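Beta-galactosidase/beta-glucuronidase (PDB 6MVF) is an FMN-binding glycoside hydrolase family 2 enzyme from a gut bacterium, described as a beta-glucuronidase and probably cleaving beta-linked sugar residues. Local coordinates at residues P169-I183 with V256-I270. Residues are numbered along the deposited sequence; the frame is centred on the assembly and turned at random.
Sequences PNAHFDLDYYGGPGI and VVARLQRNNEAFDEI. With FMN (flavin mononucleotide), chain G.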
ATOM      1  N   PRO A 169      -8.042   7.838  29.711  1.00 31.68           N
ATOM      2  CA  PRO A 169      -8.846   7.682  30.929  1.00 29.25           C
ATOM      3  C   PRO A 169      -8.269   8.508  32.060  1.00 34.43           C
ATOM      4  O   PRO A 169      -7.209   9.131  31.900  1.00 29.68           O
ATOM      5  CB  PRO A 169      -8.750   6.183  31.249  1.00 31.06           C
ATOM      6  CG  PRO A 169      -8.086   5.558  30.069  1.00 34.77           C
ATOM      7  CD  PRO A 169      -7.269   6.621  29.423  1.00 32.93           C
ATOM      8  N   ASN A 170      -8.947   8.490  33.214  1.00 36.08           N
ATOM      9  CA  ASN A 170      -8.502   9.293  34.350  1.00 36.30           C
ATOM     10  C   ASN A 170      -7.141   8.828  34.863  1.00 28.32           C
ATOM     11  O   ASN A 170      -6.279   9.648  35.181  1.00 28.01           O
ATOM     12  CB  ASN A 170      -9.555   9.259  35.462  1.00 28.66           C
ATOM     13  CG  ASN A 170      -9.189  10.149  36.630  1.00 33.06           C
ATOM     14  OD1 ASN A 170      -9.076  11.369  36.480  1.00 40.64           O
ATOM     15  ND2 ASN A 170      -8.988   9.548  37.797  1.00 25.02           N
ATOM     16  N   ALA A 171      -6.937   7.522  34.964  1.00 30.14           N
ATOM     17  CA  ALA A 171      -5.621   6.967  35.246  1.00 31.69           C
ATOM     18  C   ALA A 171      -4.931   6.686  33.913  1.00 33.57           C
ATOM     19  O   ALA A 171      -5.478   5.972  33.065  1.00 30.19           O
ATOM     20  CB  ALA A 171      -5.729   5.698  36.092  1.00 26.80           C
ATOM     21  N   HIS A 172      -3.738   7.251  33.734  1.00 28.60           N
ATOM     22  CA  HIS A 172      -3.035   7.253  32.460  1.00 31.48           C
ATOM     23  C   HIS A 172      -1.588   7.645  32.717  1.00 31.80           C
ATOM     24  O   HIS A 172      -1.287   8.349  33.681  1.00 32.68           O
ATOM     25  CB  HIS A 172      -3.677   8.228  31.456  1.00 24.94           C
ATOM     26  CG  HIS A 172      -3.576   9.671  31.855  1.00 28.44           C
ATOM     27  ND1 HIS A 172      -4.592  10.340  32.506  1.00 31.29           N
ATOM     28  CD2 HIS A 172      -2.585  10.579  31.681  1.00 29.26           C
ATOM     29  CE1 HIS A 172      -4.229  11.593  32.721  1.00 31.22           C
ATOM     30  NE2 HIS A 172      -3.016  11.765  32.221  1.00 25.61           N
ATOM     31  N   PHE A 173      -0.701   7.210  31.821  1.00 30.59           N
ATOM     32  CA  PHE A 173       0.699   7.608  31.891  1.00 31.27           C
ATOM     33  C   PHE A 173       0.863   9.118  31.696  1.00 34.88           C
ATOM     34  O   PHE A 173       0.179   9.742  30.869  1.00 32.47           O
ATOM     35  CB  PHE A 173       1.526   6.854  30.845  1.00 27.01           C
ATOM     36  CG  PHE A 173       1.577   5.363  31.049  1.00 29.01           C
ATOM     37  CD1 PHE A 173       2.356   4.812  32.069  1.00 27.54           C
ATOM     38  CD2 PHE A 173       0.886   4.504  30.185  1.00 31.78           C
ATOM     39  CE1 PHE A 173       2.416   3.450  32.258  1.00 27.05           C
ATOM     40  CE2 PHE A 173       0.953   3.129  30.351  1.00 29.07           C
ATOM     41  CZ  PHE A 173       1.716   2.598  31.392  1.00 31.16           C
ATOM     42  N   ASP A 174       1.835   9.681  32.424  1.00 37.09           N
ATOM     43  CA  ASP A 174       1.987  11.124  32.595  1.00 34.84           C
ATOM     44  C   ASP A 174       2.167  11.833  31.261  1.00 36.20           C
ATOM     45  O   ASP A 174       3.074  11.508  30.488  1.00 31.14           O
ATOM     46  CB  ASP A 174       3.181  11.404  33.517  1.00 39.37           C
ATOM     47  CG  ASP A 174       3.180  12.828  34.099  1.00 42.23           C
ATOM     48  OD1 ASP A 174       2.377  13.675  33.660  1.00 49.22           O
ATOM     49  OD2 ASP A 174       3.987  13.101  35.015  1.00 50.69           O
ATOM     50  N   LEU A 175       1.305  12.826  31.021  1.00 35.94           N
ATOM     51  CA  LEU A 175       1.328  13.675  29.840  1.00 34.15           C
ATOM     52  C   LEU A 175       1.769  15.094  30.164  1.00 39.63           C
ATOM     53  O   LEU A 175       1.899  15.926  29.248  1.00 35.32           O
ATOM     54  CB  LEU A 175      -0.067  13.706  29.199  1.00 29.47           C
ATOM     55  CG  LEU A 175      -0.505  12.430  28.479  1.00 37.11           C
ATOM     56  CD1 LEU A 175      -2.019  12.174  28.558  1.00 29.70           C
ATOM     57  CD2 LEU A 175      -0.059  12.548  27.044  1.00 32.40           C
ATOM     58  N   ASP A 176       2.010  15.384  31.444  1.00 40.66           N
ATOM     59  CA  ASP A 176       2.123  16.746  31.961  1.00 43.33           C
ATOM     60  C   ASP A 176       3.539  17.163  32.290  1.00 32.64           C
ATOM     61  O   ASP A 176       3.735  18.290  32.735  1.00 41.94           O
ATOM     62  CB  ASP A 176       1.266  16.915  33.225  1.00 28.16           C
ATOM     63  CG  ASP A 176      -0.188  17.113  32.907  1.00 42.14           C
ATOM     64  OD1 ASP A 176      -0.487  17.960  32.032  1.00 47.00           O
ATOM     65  OD2 ASP A 176      -1.028  16.415  33.513  1.00 45.51           O
ATOM     66  N   TYR A 177       4.521  16.298  32.101  1.00 37.54           N
ATOM     67  CA  TYR A 177       5.878  16.573  32.559  1.00 38.59           C
ATOM     68  C   TYR A 177       6.783  16.890  31.357  1.00 35.97           C
ATOM     69  O   TYR A 177       7.349  15.999  30.721  1.00 32.15           O
ATOM     70  CB  TYR A 177       6.397  15.408  33.388  1.00 34.62           C
ATOM     71  CG  TYR A 177       7.671  15.764  34.101  1.00 41.55           C
ATOM     72  CD1 TYR A 177       7.664  16.583  35.225  1.00 41.68           C
ATOM     73  CD2 TYR A 177       8.886  15.324  33.624  1.00 40.71           C
ATOM     74  CE1 TYR A 177       8.843  16.920  35.853  1.00 47.54           C
ATOM     75  CE2 TYR A 177      10.055  15.655  34.245  1.00 42.68           C
ATOM     76  CZ  TYR A 177      10.032  16.446  35.350  1.00 45.99           C
ATOM     77  OH  TYR A 177      11.224  16.750  35.932  1.00 52.19           O
ATOM     78  N   TYR A 178       6.902  18.185  31.052  1.00 34.59           N
ATOM     79  CA  TYR A 178       7.842  18.693  30.052  1.00 28.31           C
ATOM     80  C   TYR A 178       7.690  17.999  28.712  1.00 26.29           C
ATOM     81  O   TYR A 178       8.671  17.767  28.009  1.00 28.66           O
ATOM     82  CB  TYR A 178       9.277  18.567  30.532  1.00 35.16           C
ATOM     83  CG  TYR A 178       9.628  19.468  31.684  1.00 40.65           C
ATOM     84  CD1 TYR A 178       9.472  19.038  32.999  1.00 38.99           C
ATOM     85  CD2 TYR A 178      10.136  20.745  31.461  1.00 38.91           C
ATOM     86  CE1 TYR A 178       9.805  19.855  34.059  1.00 43.44           C
ATOM     87  CE2 TYR A 178      10.470  21.569  32.519  1.00 42.65           C
ATOM     88  CZ  TYR A 178      10.306  21.117  33.814  1.00 47.12           C
ATOM     89  OH  TYR A 178      10.639  21.933  34.868  1.00 54.50           O
ATOM     90  N   GLY A 179       6.446  17.675  28.355  1.00 31.86           N
ATOM     91  CA  GLY A 179       6.156  17.067  27.063  1.00 27.90           C
ATOM     92  C   GLY A 179       6.853  15.745  26.839  1.00 30.67           C
ATOM     93  O   GLY A 179       7.137  15.385  25.690  1.00 28.31           O
ATOM     94  N   GLY A 180       7.151  15.016  27.913  1.00 31.77           N
ATOM     95  CA  GLY A 180       7.852  13.760  27.830  1.00 29.78           C
ATOM     96  C   GLY A 180       6.929  12.618  27.478  1.00 34.83           C
ATOM     97  O   GLY A 180       5.694  12.751  27.404  1.00 30.61           O
ATOM     98  N   PRO A 181       7.529  11.455  27.227  1.00 36.51           N
ATOM     99  CA  PRO A 181       6.735  10.299  26.779  1.00 31.06           C
ATOM    100  C   PRO A 181       6.042   9.543  27.909  1.00 36.23           C
ATOM    101  O   PRO A 181       5.149   8.723  27.630  1.00 37.75           O
ATOM    102  CB  PRO A 181       7.776   9.419  26.079  1.00 25.05           C
ATOM    103  CG  PRO A 181       9.075   9.740  26.803  1.00 28.82           C
ATOM    104  CD  PRO A 181       8.983  11.198  27.211  1.00 27.82           C
ATOM    105  N   GLY A 182       6.412   9.790  29.164  1.00 31.84           N
ATOM    106  CA  GLY A 182       5.874   9.034  30.277  1.00 30.76           C
ATOM    107  C   GLY A 182       6.684   7.817  30.664  1.00 28.87           C
ATOM    108  O   GLY A 182       6.296   7.102  31.591  1.00 26.99           O
ATOM    109  N   ILE A 183       7.800   7.560  29.988  1.00 34.92           N
ATOM    110  CA  ILE A 183       8.625   6.392  30.280  1.00 31.31           C
ATOM    111  C   ILE A 183      10.075   6.732  29.947  1.00 28.99           C
ATOM    112  O   ILE A 183      10.359   7.406  28.951  1.00 23.32           O
ATOM    113  CB  ILE A 183       8.104   5.158  29.506  1.00 28.03           C
ATOM    114  CG1 ILE A 183       8.799   3.880  29.962  1.00 31.94           C
ATOM    115  CG2 ILE A 183       8.248   5.347  28.010  1.00 27.44           C
ATOM    116  CD1 ILE A 183       8.126   2.633  29.451  1.00 25.68           C
ATOM    117  N   VAL A 256      10.277  -1.296  24.101  1.00 29.18           N
ATOM    118  CA  VAL A 256       9.733  -1.414  25.447  1.00 27.34           C
ATOM    119  C   VAL A 256       8.290  -0.931  25.409  1.00 27.75           C
ATOM    120  O   VAL A 256       8.012   0.187  24.974  1.00 30.07           O
ATOM    121  CB  VAL A 256      10.569  -0.621  26.462  1.00 29.46           C
ATOM    122  CG1 VAL A 256      10.004  -0.789  27.865  1.00 32.50           C
ATOM    123  CG2 VAL A 256      12.028  -1.081  26.411  1.00 28.72           C
ATOM    124  N   VAL A 257       7.368  -1.789  25.828  1.00 30.74           N
ATOM    125  CA  VAL A 257       5.947  -1.487  25.870  1.00 26.83           C
ATOM    126  C   VAL A 257       5.532  -1.436  27.332  1.00 28.30           C
ATOM    127  O   VAL A 257       5.968  -2.275  28.129  1.00 28.37           O
ATOM    128  CB  VAL A 257       5.144  -2.551  25.097  1.00 28.40           C
ATOM    129  CG1 VAL A 257       3.639  -2.282  25.207  1.00 26.77           C
ATOM    130  CG2 VAL A 257       5.616  -2.605  23.629  1.00 31.87           C
ATOM    131  N   ALA A 258       4.718  -0.445  27.696  1.00 24.87           N
ATOM    132  CA  ALA A 258       4.242  -0.325  29.070  1.00 29.43           C
ATOM    133  C   ALA A 258       2.734  -0.179  29.055  1.00 30.67           C
ATOM    134  O   ALA A 258       2.209   0.691  28.356  1.00 27.38           O
ATOM    135  CB  ALA A 258       4.882   0.866  29.811  1.00 26.76           C
ATOM    136  N   ARG A 259       2.049  -1.013  29.839  1.00 33.25           N
ATOM    137  CA  ARG A 259       0.592  -1.061  29.862  1.00 32.07           C
ATOM    138  C   ARG A 259       0.088  -0.841  31.275  1.00 30.91           C
ATOM    139  O   ARG A 259       0.410  -1.628  32.170  1.00 28.80           O
ATOM    140  CB  ARG A 259       0.068  -2.397  29.352  1.00 30.21           C
ATOM    141  CG  ARG A 259      -0.103  -2.447  27.871  1.00 43.29           C
ATOM    142  CD  ARG A 259      -0.888  -3.685  27.447  1.00 41.07           C
ATOM    143  NE  ARG A 259      -0.733  -3.869  26.010  1.00 51.77           N
ATOM    144  CZ  ARG A 259       0.205  -4.630  25.455  1.00 52.48           C
ATOM    145  NH1 ARG A 259       1.048  -5.305  26.233  1.00 41.06           N
ATOM    146  NH2 ARG A 259       0.289  -4.732  24.126  1.00 53.90           N
ATOM    147  N   LEU A 260      -0.732   0.200  31.453  1.00 25.69           N
ATOM    148  CA  LEU A 260      -1.457   0.427  32.694  1.00 25.22           C
ATOM    149  C   LEU A 260      -2.726  -0.437  32.715  1.00 32.84           C
ATOM    150  O   LEU A 260      -3.636  -0.247  31.898  1.00 30.56           O
ATOM    151  CB  LEU A 260      -1.786   1.910  32.834  1.00 26.44           C
ATOM    152  CG  LEU A 260      -2.375   2.351  34.182  1.00 28.44           C
ATOM    153  CD1 LEU A 260      -1.404   2.115  35.347  1.00 20.21           C
ATOM    154  CD2 LEU A 260      -2.800   3.799  34.100  1.00 27.49           C
ATOM    155  N   GLN A 261      -2.791  -1.366  33.665  1.00 27.74           N
ATOM    156  CA  GLN A 261      -3.722  -2.488  33.645  1.00 30.13           C
ATOM    157  C   GLN A 261      -4.631  -2.455  34.866  1.00 28.93           C
ATOM    158  O   GLN A 261      -4.161  -2.267  35.993  1.00 36.72           O
ATOM    159  CB  GLN A 261      -2.936  -3.824  33.632  1.00 28.20           C
ATOM    160  CG  GLN A 261      -3.764  -5.109  33.520  1.00 29.46           C
ATOM    161  CD  GLN A 261      -4.194  -5.432  32.073  1.00 36.27           C
ATOM    162  OE1 GLN A 261      -3.777  -4.775  31.103  1.00 31.38           O
ATOM    163  NE2 GLN A 261      -5.034  -6.446  31.935  1.00 30.87           N
ATOM    164  N   ARG A 262      -5.924  -2.671  34.662  1.00 28.79           N
ATOM    165  CA  ARG A 262      -6.828  -2.972  35.769  1.00 32.16           C
ATOM    166  C   ARG A 262      -7.608  -4.243  35.462  1.00 29.52           C
ATOM    167  O   ARG A 262      -8.249  -4.335  34.414  1.00 32.02           O
ATOM    168  CB  ARG A 262      -7.794  -1.819  36.048  1.00 32.45           C
ATOM    169  CG  ARG A 262      -8.628  -2.096  37.278  1.00 30.82           C
ATOM    170  CD  ARG A 262      -9.935  -1.399  37.222  1.00 40.34           C
ATOM    171  NE  ARG A 262      -9.861  -0.113  37.895  1.00 51.73           N
ATOM    172  CZ  ARG A 262     -10.778   0.837  37.753  1.00 57.18           C
ATOM    173  NH1 ARG A 262     -11.823   0.628  36.949  1.00 42.44           N
ATOM    174  NH2 ARG A 262     -10.640   1.990  38.405  1.00 55.48           N
ATOM    175  N   ASN A 263      -7.554  -5.220  36.367  1.00 32.11           N
ATOM    176  CA  ASN A 263      -8.208  -6.507  36.141  1.00 30.81           C
ATOM    177  C   ASN A 263      -7.752  -7.107  34.813  1.00 35.72           C
ATOM    178  O   ASN A 263      -6.549  -7.316  34.622  1.00 36.76           O
ATOM    179  CB  ASN A 263      -9.724  -6.351  36.185  1.00 29.84           C
ATOM    180  CG  ASN A 263     -10.237  -5.931  37.558  1.00 28.02           C
ATOM    181  OD1 ASN A 263     -10.769  -4.848  37.715  1.00 30.94           O
ATOM    182  ND2 ASN A 263     -10.095  -6.797  38.541  1.00 22.72           N
ATOM    183  N   ASN A 264      -8.679  -7.363  33.883  1.00 27.98           N
ATOM    184  CA  ASN A 264      -8.351  -7.899  32.560  1.00 29.05           C
ATOM    185  C   ASN A 264      -8.481  -6.841  31.461  1.00 33.41           C
ATOM    186  O   ASN A 264      -8.844  -7.144  30.317  1.00 39.27           O
ATOM    187  CB  ASN A 264      -9.219  -9.110  32.227  1.00 23.16           C
ATOM    188  CG  ASN A 264      -8.956 -10.280  33.144  1.00 29.94           C
ATOM    189  OD1 ASN A 264      -8.077 -10.224  34.011  1.00 34.45           O
ATOM    190  ND2 ASN A 264      -9.722 -11.347  32.972  1.00 31.16           N
ATOM    191  N   GLU A 265      -8.135  -5.596  31.787  1.00 33.98           N
ATOM    192  CA  GLU A 265      -8.379  -4.441  30.932  1.00 36.78           C
ATOM    193  C   GLU A 265      -7.140  -3.555  30.933  1.00 35.60           C
ATOM    194  O   GLU A 265      -6.629  -3.205  31.999  1.00 28.44           O
ATOM    195  CB  GLU A 265      -9.583  -3.647  31.458  1.00 35.05           C
ATOM    196  CG  GLU A 265     -10.626  -3.238  30.466  1.00 42.71           C
ATOM    197  CD  GLU A 265     -11.939  -2.822  31.159  1.00 47.07           C
ATOM    198  OE1 GLU A 265     -12.646  -3.706  31.710  1.00 46.75           O
ATOM    199  OE2 GLU A 265     -12.258  -1.609  31.168  1.00 43.80           O
ATOM    200  N   ALA A 266      -6.669  -3.168  29.755  1.00 35.08           N
ATOM    201  CA  ALA A 266      -5.630  -2.149  29.675  1.00 33.67           C
ATOM    202  C   ALA A 266      -6.279  -0.769  29.566  1.00 35.65           C
ATOM    203  O   ALA A 266      -7.115  -0.531  28.687  1.00 36.19           O
ATOM    204  CB  ALA A 266      -4.684  -2.401  28.494  1.00 31.21           C
ATOM    205  N   PHE A 267      -5.893   0.140  30.459  1.00 34.07           N
ATOM    206  CA  PHE A 267      -6.376   1.514  30.385  1.00 35.83           C
ATOM    207  C   PHE A 267      -5.471   2.380  29.519  1.00 36.61           C
ATOM    208  O   PHE A 267      -5.963   3.179  28.716  1.00 38.42           O
ATOM    209  CB  PHE A 267      -6.492   2.123  31.792  1.00 33.47           C
ATOM    210  CG  PHE A 267      -7.768   1.778  32.509  1.00 33.69           C
ATOM    211  CD1 PHE A 267      -8.152   0.448  32.690  1.00 31.70           C
ATOM    212  CD2 PHE A 267      -8.578   2.784  33.029  1.00 37.37           C
ATOM    213  CE1 PHE A 267      -9.323   0.128  33.361  1.00 36.41           C
ATOM    214  CE2 PHE A 267      -9.761   2.467  33.702  1.00 37.41           C
ATOM    215  CZ  PHE A 267     -10.133   1.142  33.866  1.00 39.51           C
ATOM    216  N   ASP A 268      -4.155   2.230  29.654  1.00 29.26           N
ATOM    217  CA  ASP A 268      -3.222   3.048  28.899  1.00 27.89           C
ATOM    218  C   ASP A 268      -2.059   2.190  28.401  1.00 31.28           C
ATOM    219  O   ASP A 268      -1.754   1.129  28.958  1.00 27.53           O
ATOM    220  CB  ASP A 268      -2.727   4.234  29.740  1.00 27.17           C
ATOM    221  CG  ASP A 268      -2.323   5.412  28.877  1.00 34.17           C
ATOM    222  OD1 ASP A 268      -2.422   5.296  27.629  1.00 27.10           O
ATOM    223  OD2 ASP A 268      -1.919   6.453  29.436  1.00 35.87           O
ATOM    224  N   GLU A 269      -1.413   2.665  27.332  1.00 28.82           N
ATOM    225  CA  GLU A 269      -0.309   1.940  26.703  1.00 27.77           C
ATOM    226  C   GLU A 269       0.614   2.928  26.010  1.00 26.75           C
ATOM    227  O   GLU A 269       0.164   3.700  25.158  1.00 30.57           O
ATOM    228  CB  GLU A 269      -0.842   0.907  25.707  1.00 35.19           C
ATOM    229  CG  GLU A 269       0.202   0.161  24.874  1.00 37.98           C
ATOM    230  CD  GLU A 269      -0.459  -0.791  23.849  1.00 53.32           C
ATOM    231  OE1 GLU A 269      -0.643  -2.001  24.176  1.00 35.33           O
ATOM    232  OE2 GLU A 269      -0.817  -0.305  22.730  1.00 53.97           O
ATOM    233  N   ILE A 270       1.896   2.906  26.381  1.00 23.30           N
ATOM    234  CA  ILE A 270       2.926   3.696  25.726  1.00 26.67           C
ATOM    235  C   ILE A 270       4.109   2.789  25.409  1.00 31.01           C
ATOM    236  O   ILE A 270       4.254   1.695  25.960  1.00 28.95           O
ATOM    237  CB  ILE A 270       3.385   4.894  26.574  1.00 24.75           C
ATOM    238  CG1 ILE A 270       3.992   4.400  27.885  1.00 26.34           C
ATOM    239  CG2 ILE A 270       2.233   5.855  26.806  1.00 25.52           C
ATOM    240  CD1 ILE A 270       4.475   5.517  28.774  1.00 29.31           C
TER
HETATM  241  N1  FMN G 801       8.521  12.816  36.466  1.00 47.93           N
HETATM  242  C2  FMN G 801       7.225  12.766  36.146  1.00 55.69           C
HETATM  243  O2  FMN G 801       6.350  13.008  36.979  1.00 51.89           O
HETATM  244  N3  FMN G 801       6.800  12.481  34.934  1.00 54.37           N
HETATM  245  C4  FMN G 801       7.601  12.204  33.953  1.00 46.26           C
HETATM  246  O4  FMN G 801       7.198  11.941  32.831  1.00 47.31           O
HETATM  247  C4A FMN G 801       8.996  12.221  34.224  1.00 44.32           C
HETATM  248  N5  FMN G 801       9.803  11.958  33.236  1.00 50.25           N
HETATM  249  C5A FMN G 801      11.109  11.958  33.414  1.00 56.99           C
HETATM  250  C6  FMN G 801      11.926  11.669  32.352  1.00 50.97           C
HETATM  251  C7  FMN G 801      13.266  11.655  32.513  1.00 52.24           C
HETATM  252  C7M FMN G 801      14.140  11.347  31.361  1.00 47.16           C
HETATM  253  C8  FMN G 801      13.835  11.972  33.817  1.00 58.17           C
HETATM  254  C8M FMN G 801      15.312  11.978  33.998  1.00 46.27           C
HETATM  255  C9  FMN G 801      13.008  12.258  34.880  1.00 58.86           C
HETATM  256  C9A FMN G 801      11.655  12.257  34.732  1.00 54.27           C
HETATM  257  N10 FMN G 801      10.820  12.575  35.792  1.00 55.32           N
HETATM  258  C10 FMN G 801       9.446  12.554  35.560  1.00 48.11           C
HETATM  259  C1' FMN G 801      11.462  12.823  37.076  1.00 62.26           C
HETATM  260  C2' FMN G 801      11.420  14.163  37.770  1.00 64.55           C
HETATM  261  O2' FMN G 801      12.533  14.809  37.208  1.00 70.41           O
HETATM  262  C3' FMN G 801      11.705  14.076  39.253  1.00 69.11           C
HETATM  263  O3' FMN G 801      11.485  12.755  39.698  1.00 76.11           O
HETATM  264  C4' FMN G 801      10.811  14.934  40.119  1.00 75.22           C
HETATM  265  O4' FMN G 801       9.498  14.789  39.599  1.00 78.98           O
HETATM  266  C5' FMN G 801      11.229  16.403  40.203  1.00 82.10           C
HETATM  267  O5' FMN G 801      10.507  17.203  39.284  1.00 85.62           O
HETATM  268  P   FMN G 801      10.923  18.675  38.874  1.00107.55           P
HETATM  269  O1P FMN G 801       9.611  19.298  38.608  1.00 84.07           O
HETATM  270  O2P FMN G 801      11.678  19.210  40.055  1.00 94.00           O
HETATM  271  O3P FMN G 801      11.807  18.634  37.674  1.00 94.16           O
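This is a buried, mainly apolar contact between two beta sheets, in which Phe173 of the short strand 172-173 packs its ring against the beta hairpin 256-270. The CD1 methyl of Ile270 lies over one ring face, a CH-pi contact 4.0 Å from the centroid, while Phe173 CZ reaches Ala258 CB at 3.9 Å and Leu260 CB at 3.8 Å. Ala258 suits its place because its lone methyl fits between Phe173 and Ile183. A single hydrogen bond crosses the contact: Phe173 N donates to Asp268 OD2 (2.8 Å), bent to 146°, on the anti side of a carboxylate that also pairs with Arg25. A classic beta bulge sets Phe267 and Asp268 both opposite Leu260; Phe267 packs on Pro169. Strand 172-173 pairs with 195-204 and the hairpin with 211-217, consistent with the immunoglobulin-like beta-sandwich of family 2 hydrolases. Beyond Phe173, Asp174 OD2 accepts from FMN N3 (2.9 Å). With CG anti to the backbone N (chi1 -169°), the Tyr177 ring lies over the flavin, one face near C10; its OH donates to FMN O3P at 2.6 Å and accepts from FMN O2'. A leucine in place of Tyr177 would probably leave O2' and the phosphate without their shared hydroxyl and the flavin without its flat neighbour. Tyr178 CD1 sits over the ring's opposite face.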